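Local coordinates for protein ORF10 (PDB 6RIW) that probably supplies 3-oxoacyl-[acyl-carrier-protein] synthase activity to a polyunsaturated fatty acid synthase, this piece being its ketosynthase-chain length factor didomain, at residues L586-Y591 against T638-N643; M233-S236 against A240-A243; I644-I649 against G657-V662. One frame throughout, in Å; residues are numbered along the deposited sequence.

Contact 1: residues L586-Y591 against T638-N643; sequences LELHQY and TSFIGN
L588 lays its CD2 methyl on one face of the F640 ring. CD2 stands 3.8 Å from the ring centroid and 26° off the ring normal, a CH-pi contact displaced toward the rim, where F640 CD1 is 3.4 Å from L588 CD2. The other methyl, L588 CD1, heads for the F640 backbone, 3.7 Å from F640 O, and the leucine and phenylalanine reach past one another from opposite sides. F640 keeps CG beside the backbone N, and a chi2 of -1° brings the CA-CB bond into the ring plane, which turns the face to the leucine. Y591 is a looser neighbour, its CG 4.3 Å from F640 CE2 in an oblique approach. The side chains meet by apolar contacts alone, with L588 CD1 also beside a backbone oxygen.

Polar bonds fix the segments from within. H589 ND1 donates to L586 O at 2.8 Å, near the imidazole plane, and the same oxygen accepts H589 N; H589 NE2 meets S129 OG, so both ring nitrogens have partners. A type I turn from T638 to I641 presents F640. With helix 129-148 of the first ketosynthase range beside H589, and N643 ND2 bonded to F440 O, this buried contact within the second range lies close against the first, as expected where the two thiolase-like halves of a ketosynthase-chain length factor pair meet.

Contact 2: residues M233-S236 against A240-A243; sequences MGFS and AYPA
F235 sets its CB over one face of the Y241 ring, 3.9 Å from the centroid and 28° off the normal, which qualifies as a CH-pi contact; Y241 CE2 is its nearest atom, 3.5 Å from F235 CB. The F235 and Y241 side chains lie roughly perpendicular. S236 OG reaches the same ring in its plane, at the edge, 3.5 Å from Y241 CE2, while its hydrogen bond goes to N232 O. With an alanine here in place of Y241, F235 CB would probably lose the face it rests on and S236 OG its ring-edge neighbour, opening a gap at the end of helix 228-237.

Toward solvent the contact narrows to A240, which is partly exposed and adds its CB at 3.6 Å from F235 CD1, while the outer part of the F235 ring turns from A240-A243 toward L370.

A240 N donates to F235 O at 2.9 Å with an N-H...O angle of 166°. This i+5 to i bond closes a pi-turn where the helix gives way to loop. Y241 O also accepts the Y59 hydroxyl. The chemistry implies a division of labour: one straight backbone bond sets the path of the turn, while the face of Y241 packs on F235 CB and its edge meets a serine oxygen already bonded to N232 O.

Contact 3: residues I644-I649 against G657-V662; sequences IMASRI and GPAITV
Helix 644-649 and strand 659-662 run roughly antiparallel, 145° between their directions, with axes approaching to 6.6 Å and the CA atoms of A646 and A659 5.3 Å apart. So close an approach is possible because both residues at the crossing are alanines. A646 CB comes to 4.0 Å from A659 CB, and it also rests against the strand backbone, 3.8 Å from I660 N. In return A659 CB lies 4.2 Å from S647 N, so each methyl packs on the main chain opposite it as well as on the other methyl. V580 of strand 576-581 touches A646, and N292 touches A659.

This is the layered arrangement of the thiolase fold, a helix laid on the face of a sheet. Strand 659-663 runs parallel to strand 576-581, and on its other flank it pairs antiparallel with strand 189-193 of the first ketosynthase range, T661 bonding to D193 through the backbone. Such a strand pairing across the interface is the way thiolase-like dimers join their sheets.

Polar groups meet at one side of the crossing. A water donates to S647 OG at 3.0 Å and also bridges to A659 O, over a distance short enough to be read with caution; S647 OG has a further hydrogen bond to G441 O. R648, which has no part in the contact with the strand, is bonded through NE to Q554 OE1 of helix 552-567.

How the contacts relate
All three contacts are mostly buried, but the centres of contacts 1 and 3 lie about 11 Å from the centre of the chain, that of contact 2 about 22 Å. Contacts 1 and 3 share helix 642-653 and are tied by a probable hydrogen bond between T638 OG1 and R648 NH2, 2.9 Å. Contact 2 belongs to the first ketosynthase range, yet touches contact 1: M233 CB packs on Y591 OH at 3.6 Å, so the two halves meet here. Contact 2 and contact 3 do not touch. The two inner contacts have no direct hydrogen bond between their segments, contact 3 having a water bridge, while contact 2, farther out, holds a helix end with a backbone bond.

Contact 1: residues L586-Y591 against T638-N643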
loop_
_atom_site.group_PDB
_atom_site.type_symbol
_atom_site.label_atom_id
_atom_site.label_comp_id
_atom_site.label_asym_id
_atom_site.label_seq_id
_atom_site.Cartn_x
_atom_site.Cartn_y
_atom_site.Cartn_z
ATOM N N LEU A 586 -5.955 -4.940 -8.447
ATOM C CA LEU A 586 -6.210 -4.286 -9.724
ATOM C C LEU A 586 -7.690 -4.276 -10.089
ATOM O O LEU A 586 -8.111 -3.413 -10.879
ATOM C CB LEU A 586 -5.387 -4.979 -10.800
ATOM C CG LEU A 586 -3.851 -4.890 -10.612
ATOM C CD1 LEU A 586 -3.154 -5.786 -11.651
ATOM C CD2 LEU A 586 -3.356 -3.446 -10.735
ATOM N N GLU A 587 -8.498 -5.211 -9.540
ATOM C CA GLU A 587 -9.939 -5.177 -9.794
ATOM C C GLU A 587 -10.611 -3.941 -9.205
ATOM O O GLU A 587 -11.775 -3.663 -9.541
ATOM C CB GLU A 587 -10.630 -6.452 -9.267
ATOM C CG GLU A 587 -10.198 -7.705 -10.029
ATOM C CD GLU A 587 -10.987 -8.954 -9.617
ATOM O OE1 GLU A 587 -11.681 -8.929 -8.572
ATOM O OE2 GLU A 587 -10.903 -9.963 -10.340
ATOM N N LEU A 588 -9.910 -3.168 -8.372
ATOM C CA LEU A 588 -10.488 -1.920 -7.888
ATOM C C LEU A 588 -10.810 -0.925 -9.005
ATOM O O LEU A 588 -11.616 -0.004 -8.783
ATOM C CB LEU A 588 -9.540 -1.259 -6.874
ATOM C CG LEU A 588 -9.370 -1.974 -5.517
ATOM C CD1 LEU A 588 -8.408 -1.171 -4.648
ATOM C CD2 LEU A 588 -10.706 -2.155 -4.834
ATOM N N HIS A 589 -10.193 -1.070 -10.182
ATOM C CA HIS A 589 -10.524 -0.207 -11.315
ATOM C C HIS A 589 -11.941 -0.439 -11.815
ATOM O O HIS A 589 -12.486 0.419 -12.515
ATOM C CB HIS A 589 -9.511 -0.417 -12.451
ATOM C CG HIS A 589 -8.123 0.009 -12.070
ATOM N ND1 HIS A 589 -7.175 -0.879 -11.608
ATOM C CD2 HIS A 589 -7.539 1.233 -12.051
ATOM C CE1 HIS A 589 -6.059 -0.220 -11.318
ATOM N NE2 HIS A 589 -6.247 1.061 -11.594
ATOM N N GLN A 590 -12.552 -1.570 -11.448
ATOM C CA GLN A 590 -13.922 -1.819 -11.871
ATOM C C GLN A 590 -14.897 -0.836 -11.242
ATOM O O GLN A 590 -15.965 -0.601 -11.809
ATOM C CB GLN A 590 -14.316 -3.265 -11.536
ATOM C CG GLN A 590 -13.529 -4.281 -12.346
ATOM C CD GLN A 590 -13.700 -5.695 -11.828
ATOM O OE1 GLN A 590 -14.637 -5.974 -11.096
ATOM N NE2 GLN A 590 -12.797 -6.598 -12.219
ATOM N N TYR A 591 -14.556 -0.256 -10.087
ATOM C CA TYR A 591 -15.488 0.655 -9.435
ATOM C C TYR A 591 -15.689 1.930 -10.256
ATOM O O TYR A 591 -16.831 2.332 -10.539
ATOM C CB TYR A 591 -15.016 0.988 -8.023
ATOM C CG TYR A 591 -15.943 1.981 -7.394
ATOM C CD1 TYR A 591 -17.261 1.642 -7.127
ATOM C CD2 TYR A 591 -15.519 3.275 -7.116
ATOM C CE1 TYR A 591 -18.147 2.573 -6.592
ATOM C CE2 TYR A 591 -16.387 4.206 -6.573
ATOM C CZ TYR A 591 -17.698 3.844 -6.315
ATOM O OH TYR A 591 -18.555 4.771 -5.783
ATOM N N THR A 638 -14.664 -0.087 2.785
ATOM C CA THR A 638 -13.555 -0.245 3.734
ATOM C C THR A 638 -12.606 -1.359 3.295
ATOM O O THR A 638 -11.409 -1.304 3.601
ATOM C CB THR A 638 -14.043 -0.542 5.169
ATOM O OG1 THR A 638 -14.610 -1.863 5.245
ATOM C CG2 THR A 638 -15.057 0.491 5.636
ATOM N N SER A 639 -13.116 -2.375 2.596
ATOM C CA SER A 639 -12.241 -3.429 2.098
ATOM C C SER A 639 -11.472 -3.019 0.845
ATOM O O SER A 639 -10.611 -3.783 0.398
ATOM C CB SER A 639 -13.023 -4.732 1.836
ATOM O OG SER A 639 -13.859 -4.670 0.683
ATOM N N PHE A 640 -11.750 -1.845 0.268
ATOM C CA PHE A 640 -10.875 -1.317 -0.771
ATOM C C PHE A 640 -9.574 -0.756 -0.203
ATOM O O PHE A 640 -8.659 -0.452 -0.978
ATOM C CB PHE A 640 -11.577 -0.192 -1.552
ATOM C CG PHE A 640 -12.760 -0.626 -2.387
ATOM C CD1 PHE A 640 -13.170 -1.951 -2.463
ATOM C CD2 PHE A 640 -13.472 0.329 -3.110
ATOM C CE1 PHE A 640 -14.269 -2.315 -3.260
ATOM C CE2 PHE A 640 -14.545 -0.033 -3.901
ATOM C CZ PHE A 640 -14.950 -1.361 -3.961
ATOM N N ILE A 641 -9.477 -0.590 1.120
ATOM C CA ILE A 641 -8.363 0.095 1.778
ATOM C C ILE A 641 -7.398 -0.963 2.308
ATOM O O ILE A 641 -7.728 -1.702 3.239
ATOM C CB ILE A 641 -8.876 0.997 2.915
ATOM C CG1 ILE A 641 -9.946 1.965 2.385
ATOM C CG2 ILE A 641 -7.729 1.724 3.590
ATOM C CD1 ILE A 641 -10.746 2.654 3.458
ATOM N N GLY A 642 -6.185 -1.024 1.746
ATOM C CA GLY A 642 -5.341 -2.191 1.950
ATOM C C GLY A 642 -4.956 -2.438 3.396
ATOM O O GLY A 642 -4.952 -3.586 3.859
ATOM N N ASN A 643 -4.610 -1.376 4.142
ATOM C CA ASN A 643 -4.129 -1.616 5.498
ATOM C C ASN A 643 -5.224 -2.158 6.405
ATOM O O ASN A 643 -4.921 -2.724 7.462
ATOM C CB ASN A 643 -3.534 -0.345 6.113
ATOM C CG ASN A 643 -4.596 0.688 6.455
ATOM O OD1 ASN A 643 -5.187 1.287 5.559
ATOM N ND2 ASN A 643 -4.842 0.904 7.755
#

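Contact 2: residues M233-S236 against A240-A243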
loop_
_atom_site.group_PDB
_atom_site.type_symbol
_atom_site.label_atom_id
_atom_site.label_comp_id
_atom_site.label_asym_id
_atom_site.label_seq_id
_atom_site.Cartn_x
_atom_site.Cartn_y
_atom_site.Cartn_z
ATOM N N MET A 233 -15.491 9.575 -3.835
ATOM C CA MET A 233 -16.592 8.625 -3.719
ATOM C C MET A 233 -16.514 7.861 -2.404
ATOM O O MET A 233 -17.542 7.603 -1.760
ATOM C CB MET A 233 -16.588 7.652 -4.906
ATOM C CG MET A 233 -16.986 8.290 -6.223
ATOM S SD MET A 233 -18.691 8.925 -6.233
ATOM C CE MET A 233 -18.710 9.783 -7.818
ATOM N N GLY A 234 -15.300 7.511 -1.971
ATOM C CA GLY A 234 -15.157 6.812 -0.703
ATOM C C GLY A 234 -15.587 7.657 0.483
ATOM O O GLY A 234 -16.377 7.220 1.326
ATOM N N PHE A 235 -15.063 8.872 0.582
ATOM C CA PHE A 235 -15.454 9.700 1.719
ATOM C C PHE A 235 -16.925 10.102 1.644
ATOM O O PHE A 235 -17.541 10.381 2.684
ATOM C CB PHE A 235 -14.544 10.930 1.810
ATOM C CG PHE A 235 -13.187 10.625 2.390
ATOM C CD1 PHE A 235 -13.075 9.992 3.625
ATOM C CD2 PHE A 235 -12.033 10.919 1.685
ATOM C CE1 PHE A 235 -11.827 9.681 4.161
ATOM C CE2 PHE A 235 -10.784 10.611 2.211
ATOM C CZ PHE A 235 -10.677 9.998 3.448
ATOM N N SER A 236 -17.515 10.112 0.446
ATOM C CA SER A 236 -18.954 10.330 0.366
ATOM C C SER A 236 -19.732 9.137 0.920
ATOM O O SER A 236 -20.701 9.330 1.666
ATOM C CB SER A 236 -19.371 10.643 -1.070
ATOM O OG SER A 236 -18.747 11.848 -1.473
ATOM N N ALA A 240 -18.139 11.163 5.405
ATOM C CA ALA A 240 -17.073 11.831 6.140
ATOM C C ALA A 240 -16.970 13.320 5.838
ATOM O O ALA A 240 -16.348 14.051 6.616
ATOM C CB ALA A 240 -15.728 11.157 5.844
ATOM N N TYR A 241 -17.556 13.787 4.735
ATOM C CA TYR A 241 -17.588 15.206 4.405
ATOM C C TYR A 241 -18.638 15.943 5.250
ATOM O O TYR A 241 -19.700 15.391 5.547
ATOM C CB TYR A 241 -17.911 15.392 2.924
ATOM C CG TYR A 241 -16.817 14.957 1.962
ATOM C CD1 TYR A 241 -15.558 15.526 2.008
ATOM C CD2 TYR A 241 -17.070 13.989 0.976
ATOM C CE1 TYR A 241 -14.557 15.132 1.115
ATOM C CE2 TYR A 241 -16.090 13.601 0.079
ATOM C CZ TYR A 241 -14.840 14.176 0.152
ATOM O OH TYR A 241 -13.853 13.804 -0.723
ATOM N N PRO A 242 -18.382 17.204 5.617
ATOM C CA PRO A 242 -19.298 17.906 6.538
ATOM C C PRO A 242 -20.590 18.337 5.849
ATOM O O PRO A 242 -20.569 18.975 4.796
ATOM C CB PRO A 242 -18.480 19.116 7.011
ATOM C CG PRO A 242 -17.492 19.367 5.911
ATOM C CD PRO A 242 -17.169 17.994 5.328
ATOM N N ALA A 243 -21.724 18.000 6.474
ATOM C CA ALA A 243 -23.009 18.362 5.891
ATOM C C ALA A 243 -23.192 19.874 5.852
ATOM O O ALA A 243 -23.787 20.393 4.901
ATOM C CB ALA A 243 -24.150 17.690 6.660
#

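Contact 3: residues I644-I649 against G657-V662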
loop_
_atom_site.group_PDB
_atom_site.type_symbol
_atom_site.label_atom_id
_atom_site.label_comp_id
_atom_site.label_asym_id
_atom_site.label_seq_id
_atom_site.Cartn_x
_atom_site.Cartn_y
_atom_site.Cartn_z
ATOM N N ILE A 644 -6.484 -2.024 6.009
ATOM C CA ILE A 644 -7.545 -2.432 6.920
ATOM C C ILE A 644 -7.580 -3.945 7.039
ATOM O O ILE A 644 -7.990 -4.476 8.074
ATOM C CB ILE A 644 -8.895 -1.833 6.478
ATOM C CG1 ILE A 644 -8.817 -0.302 6.581
ATOM C CG2 ILE A 644 -10.041 -2.370 7.355
ATOM C CD1 ILE A 644 -10.157 0.449 6.377
ATOM N N MET A 645 -7.116 -4.676 6.021
ATOM C CA MET A 645 -7.131 -6.128 6.179
ATOM C C MET A 645 -6.179 -6.581 7.289
ATOM O O MET A 645 -6.501 -7.530 8.023
ATOM C CB MET A 645 -6.849 -6.820 4.838
ATOM C CG MET A 645 -5.429 -6.813 4.334
ATOM S SD MET A 645 -5.404 -7.692 2.729
ATOM C CE MET A 645 -4.747 -6.391 1.703
ATOM N N ALA A 646 -5.047 -5.886 7.480
ATOM C CA ALA A 646 -4.191 -6.194 8.629
ATOM C C ALA A 646 -4.889 -5.830 9.937
ATOM O O ALA A 646 -4.857 -6.603 10.906
ATOM C CB ALA A 646 -2.852 -5.450 8.517
ATOM N N SER A 647 -5.536 -4.662 9.971
ATOM C CA SER A 647 -6.291 -4.224 11.152
ATOM C C SER A 647 -7.391 -5.196 11.537
ATOM O O SER A 647 -7.699 -5.333 12.727
ATOM C CB SER A 647 -6.935 -2.862 10.888
ATOM O OG SER A 647 -5.934 -1.874 10.819
ATOM N N ARG A 648 -8.022 -5.846 10.562
ATOM C CA ARG A 648 -9.135 -6.733 10.898
ATOM C C ARG A 648 -8.657 -7.934 11.702
ATOM O O ARG A 648 -9.387 -8.430 12.579
ATOM C CB ARG A 648 -9.847 -7.209 9.632
ATOM C CG ARG A 648 -10.722 -6.149 8.969
ATOM C CD ARG A 648 -11.444 -6.748 7.770
ATOM N NE ARG A 648 -11.608 -5.772 6.699
ATOM C CZ ARG A 648 -12.602 -4.890 6.639
ATOM N NH1 ARG A 648 -13.536 -4.864 7.593
ATOM N NH2 ARG A 648 -12.663 -4.031 5.625
ATOM N N ILE A 649 -7.444 -8.411 11.414
ATOM C CA ILE A 649 -6.852 -9.492 12.201
ATOM C C ILE A 649 -6.490 -8.991 13.596
ATOM O O ILE A 649 -6.811 -9.636 14.604
ATOM C CB ILE A 649 -5.630 -10.077 11.467
ATOM C CG1 ILE A 649 -6.098 -10.974 10.325
ATOM C CG2 ILE A 649 -4.695 -10.847 12.449
ATOM C CD1 ILE A 649 -6.935 -12.185 10.805
ATOM N N GLY A 657 0.382 -4.635 18.415
ATOM C CA GLY A 657 1.538 -4.261 17.615
ATOM C C GLY A 657 1.134 -3.537 16.346
ATOM O O GLY A 657 -0.050 -3.383 16.022
ATOM N N PRO A 658 2.128 -3.046 15.603
ATOM C CA PRO A 658 1.816 -2.387 14.324
ATOM C C PRO A 658 1.158 -3.358 13.347
ATOM O O PRO A 658 1.516 -4.532 13.289
ATOM C CB PRO A 658 3.187 -1.912 13.824
ATOM C CG PRO A 658 4.181 -2.815 14.500
ATOM C CD PRO A 658 3.575 -3.106 15.863
ATOM N N ALA A 659 0.171 -2.859 12.591
ATOM C CA ALA A 659 -0.571 -3.644 11.610
ATOM C C ALA A 659 -0.569 -2.854 10.310
ATOM O O ALA A 659 -1.242 -1.820 10.207
ATOM C CB ALA A 659 -2.004 -3.915 12.073
ATOM N N ILE A 660 0.180 -3.320 9.314
ATOM C CA ILE A 660 0.376 -2.533 8.101
ATOM C C ILE A 660 0.439 -3.434 6.878
ATOM O O ILE A 660 0.662 -4.641 6.980
ATOM C CB ILE A 660 1.667 -1.690 8.152
ATOM C CG1 ILE A 660 2.895 -2.607 8.291
ATOM C CG2 ILE A 660 1.588 -0.611 9.236
ATOM C CD1 ILE A 660 4.234 -1.862 8.171
ATOM N N THR A 661 0.282 -2.826 5.700
ATOM C CA THR A 661 0.706 -3.521 4.489
ATOM C C THR A 661 2.109 -3.062 4.120
ATOM O O THR A 661 2.539 -1.964 4.484
ATOM C CB THR A 661 -0.258 -3.301 3.307
ATOM O OG1 THR A 661 -0.249 -1.927 2.916
ATOM C CG2 THR A 661 -1.666 -3.727 3.686
ATOM N N VAL A 662 2.827 -3.940 3.415
ATOM C CA VAL A 662 4.181 -3.707 2.940
ATOM C C VAL A 662 4.174 -4.077 1.461
ATOM O O VAL A 662 3.692 -5.157 1.100
ATOM C CB VAL A 662 5.212 -4.572 3.696
ATOM C CG1 VAL A 662 6.591 -4.447 3.059
ATOM C CG2 VAL A 662 5.281 -4.152 5.177
HETATM O O HOH W 1 -3.417 -0.691 9.674
#